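Local coordinates for methyltransferase domain-containing protein (Serratia marcescens, PDB 7CLU) that acts as an S-adenosylmethionine-dependent O-methyltransferase in the synthetic pathway of the pigment prodigiosin, at the interface of chains A and B. Residues are numbered along the deposited sequence; one frame, centred on the assembly and turned at random. Chains: chain A/B, Methyltransferase domain-containing protein.

The interface of chains A and B. Residues chain A 18, 22, 95-96, 99, 103-104, 107, 287, 294; chain B 9, 12-16.
The end of helix 5-12, the short turn after it and the start of helix 15-26 of chain B pack against helices 15-26, 93-107 and 286-298 of chain A, in one part of a two-fold symmetric interface. The contact exemplifies how the dimerisation domain of this O-methyltransferase family can join two subunits through aromatic and sulphur-bearing side chains.

Aromatic contacts dominate one end. The B:Phe16 ring lies nearly parallel to the indole of A:Trp107, the two planes 15° apart and the overlap displaced toward the rims. The centroids of the B:Phe16 ring and the A:Trp107 six-membered ring are 4.1 Å apart. B:Phe15 instead turns its CE2 edge to the five-membered ring, planes 83° apart. Its chi1 of 67° tucks CG between the backbone N and the carbonyl carbon, and the ring is clasped between A:Tyr104 on one face and B:Phe16 on the other. At its rim, CE1 meets CG2 of A:Ile99 at 3.6 Å.

Aliphatic and thioether contacts fill the other end. B:Met12, bent at chi3, lays its methyl CE 3.8 Å from CG of A:Leu95 and against the backbone of A:Gly96. B:Met13 bends so that CE reaches CD1 of A:Leu103, while SD nears the A:Phe287 ring.

A hydrogen bond within chain A should limit rotation of the stacked indole: A:Trp107 NE1 donates, in its ring plane, to a lone pair of the A:Asn294 amide oxygen OD1 at 2.9 Å.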
loop_
_atom_site.group_PDB
_atom_site.type_symbol
_atom_site.label_atom_id
_atom_site.label_comp_id
_atom_site.label_asym_id
_atom_site.label_seq_id
_atom_site.Cartn_x
_atom_site.Cartn_y
_atom_site.Cartn_z
ATOM N N ALA A 18 -3.646 -2.522 -2.071
ATOM C CA ALA A 18 -4.151 -2.203 -0.739
ATOM C C ALA A 18 -5.571 -1.661 -0.814
ATOM O O ALA A 18 -6.465 -2.137 -0.113
ATOM C CB ALA A 18 -3.222 -1.192 -0.047
ATOM N N THR A 22 -9.246 -2.862 0.601
ATOM C CA THR A 22 -10.038 -2.114 1.581
ATOM C C THR A 22 -11.363 -1.635 0.999
ATOM O O THR A 22 -12.360 -1.573 1.723
ATOM C CB THR A 22 -9.270 -0.910 2.161
ATOM O OG1 THR A 22 -9.046 0.082 1.159
ATOM C CG2 THR A 22 -7.922 -1.333 2.801
ATOM N N LEU A 95 -9.697 -3.326 10.212
ATOM C CA LEU A 95 -8.433 -2.819 9.686
ATOM C C LEU A 95 -8.657 -2.011 8.418
ATOM O O LEU A 95 -8.067 -0.937 8.238
ATOM C CB LEU A 95 -7.465 -3.967 9.433
ATOM C CG LEU A 95 -6.064 -3.646 8.889
ATOM C CD1 LEU A 95 -5.351 -2.665 9.808
ATOM C CD2 LEU A 95 -5.244 -4.938 8.730
ATOM N N GLY A 96 -9.513 -2.510 7.527
ATOM C CA GLY A 96 -9.818 -1.772 6.316
ATOM C C GLY A 96 -10.295 -0.362 6.591
ATOM O O GLY A 96 -9.852 0.593 5.941
ATOM N N ILE A 99 -7.557 1.791 7.941
ATOM C CA ILE A 99 -6.735 2.233 6.818
ATOM C C ILE A 99 -7.432 3.351 6.047
ATOM O O ILE A 99 -6.855 4.418 5.815
ATOM C CB ILE A 99 -6.391 1.033 5.906
ATOM C CG1 ILE A 99 -5.309 0.169 6.564
ATOM C CG2 ILE A 99 -5.920 1.521 4.532
ATOM C CD1 ILE A 99 -5.298 -1.302 6.141
ATOM N N LEU A 103 -5.020 5.659 8.543
ATOM C CA LEU A 103 -3.618 5.416 8.185
ATOM C C LEU A 103 -3.295 5.805 6.738
ATOM O O LEU A 103 -2.219 6.347 6.463
ATOM C CB LEU A 103 -3.261 3.957 8.430
ATOM C CG LEU A 103 -3.298 3.510 9.894
ATOM C CD1 LEU A 103 -2.634 2.143 10.045
ATOM C CD2 LEU A 103 -2.612 4.539 10.747
ATOM N N TYR A 104 -4.159 5.458 5.785
ATOM C CA TYR A 104 -3.859 5.806 4.397
ATOM C C TYR A 104 -3.733 7.313 4.222
ATOM O O TYR A 104 -2.731 7.759 3.635
ATOM C CB TYR A 104 -4.922 5.195 3.483
ATOM C CG TYR A 104 -4.654 5.323 2.006
ATOM C CD1 TYR A 104 -5.040 6.470 1.297
ATOM C CD2 TYR A 104 -4.030 4.299 1.311
ATOM C CE1 TYR A 104 -4.814 6.578 -0.074
ATOM C CE2 TYR A 104 -3.805 4.389 -0.058
ATOM C CZ TYR A 104 -4.193 5.526 -0.747
ATOM O OH TYR A 104 -3.952 5.595 -2.114
ATOM N N TRP A 107 -0.268 8.426 5.798
ATOM C CA TRP A 107 0.924 8.042 5.053
ATOM C C TRP A 107 1.065 8.814 3.754
ATOM O O TRP A 107 2.165 8.859 3.193
ATOM C CB TRP A 107 0.930 6.545 4.748
ATOM C CG TRP A 107 1.419 5.703 5.890
ATOM C CD1 TRP A 107 0.736 5.402 7.035
ATOM C CD2 TRP A 107 2.677 5.017 5.976
ATOM N NE1 TRP A 107 1.500 4.577 7.833
ATOM C CE2 TRP A 107 2.695 4.332 7.208
ATOM C CE3 TRP A 107 3.800 4.935 5.136
ATOM C CZ2 TRP A 107 3.790 3.549 7.617
ATOM C CZ3 TRP A 107 4.889 4.174 5.548
ATOM C CH2 TRP A 107 4.868 3.477 6.774
ATOM N N PHE A 287 8.143 -5.669 8.717
ATOM C CA PHE A 287 6.886 -5.084 9.167
ATOM C C PHE A 287 7.101 -4.158 10.362
ATOM O O PHE A 287 6.526 -3.062 10.417
ATOM C CB PHE A 287 5.865 -6.163 9.513
ATOM C CG PHE A 287 4.569 -5.590 9.979
ATOM C CD1 PHE A 287 3.812 -4.798 9.121
ATOM C CD2 PHE A 287 4.142 -5.770 11.286
ATOM C CE1 PHE A 287 2.629 -4.222 9.542
ATOM C CE2 PHE A 287 2.956 -5.200 11.714
ATOM C CZ PHE A 287 2.200 -4.420 10.840
ATOM N N ASN A 294 4.691 4.007 10.807
ATOM C CA ASN A 294 3.280 4.203 11.124
ATOM C C ASN A 294 3.120 4.939 12.451
ATOM O O ASN A 294 2.236 5.789 12.592
ATOM C CB ASN A 294 2.544 2.862 11.155
ATOM C CG ASN A 294 1.031 3.024 11.266
ATOM O OD1 ASN A 294 0.388 3.469 10.329
ATOM N ND2 ASN A 294 0.459 2.640 12.408
ATOM N N VAL B 9 -3.609 -9.044 5.177
ATOM C CA VAL B 9 -3.118 -7.935 6.001
ATOM C C VAL B 9 -1.912 -7.278 5.347
ATOM O O VAL B 9 -1.873 -6.057 5.182
ATOM C CB VAL B 9 -2.794 -8.411 7.428
ATOM C CG1 VAL B 9 -2.069 -7.307 8.216
ATOM C CG2 VAL B 9 -4.063 -8.800 8.123
ATOM N N MET B 12 -3.033 -5.275 2.363
ATOM C CA MET B 12 -3.814 -4.120 2.785
ATOM C C MET B 12 -2.924 -2.999 3.305
ATOM O O MET B 12 -3.324 -1.829 3.268
ATOM C CB MET B 12 -4.824 -4.523 3.869
ATOM C CG MET B 12 -6.057 -5.297 3.365
ATOM S SD MET B 12 -6.881 -6.116 4.754
ATOM C CE MET B 12 -7.567 -4.660 5.578
ATOM N N MET B 13 -1.716 -3.351 3.750
ATOM C CA MET B 13 -0.764 -2.349 4.298
ATOM C C MET B 13 0.375 -2.080 3.304
ATOM O O MET B 13 1.344 -1.415 3.701
ATOM C CB MET B 13 -0.177 -2.825 5.629
ATOM C CG MET B 13 -1.221 -3.368 6.582
ATOM S SD MET B 13 -0.983 -2.818 8.284
ATOM C CE MET B 13 -1.590 -1.137 8.163
ATOM N N GLY B 14 0.261 -2.580 2.069
ATOM C CA GLY B 14 1.288 -2.354 1.061
ATOM C C GLY B 14 1.540 -0.892 0.741
ATOM O O GLY B 14 2.588 -0.564 0.174
ATOM N N PHE B 15 0.593 -0.007 1.060
ATOM C CA PHE B 15 0.850 1.420 0.915
ATOM C C PHE B 15 1.968 1.884 1.838
ATOM O O PHE B 15 2.573 2.930 1.569
ATOM C CB PHE B 15 -0.438 2.243 1.134
ATOM C CG PHE B 15 -0.987 2.219 2.549
ATOM C CD1 PHE B 15 -1.772 1.155 2.992
ATOM C CD2 PHE B 15 -0.779 3.286 3.407
ATOM C CE1 PHE B 15 -2.312 1.152 4.277
ATOM C CE2 PHE B 15 -1.294 3.287 4.698
ATOM C CZ PHE B 15 -2.065 2.221 5.133
ATOM N N PHE B 16 2.263 1.126 2.909
ATOM C CA PHE B 16 3.457 1.378 3.722
ATOM C C PHE B 16 4.715 1.398 2.864
ATOM O O PHE B 16 5.475 2.379 2.857
ATOM C CB PHE B 16 3.637 0.299 4.794
ATOM C CG PHE B 16 2.783 0.469 6.002
ATOM C CD1 PHE B 16 1.738 1.372 6.027
ATOM C CD2 PHE B 16 3.031 -0.292 7.129
ATOM C CE1 PHE B 16 0.954 1.511 7.163
ATOM C CE2 PHE B 16 2.242 -0.167 8.266
ATOM C CZ PHE B 16 1.208 0.736 8.284
#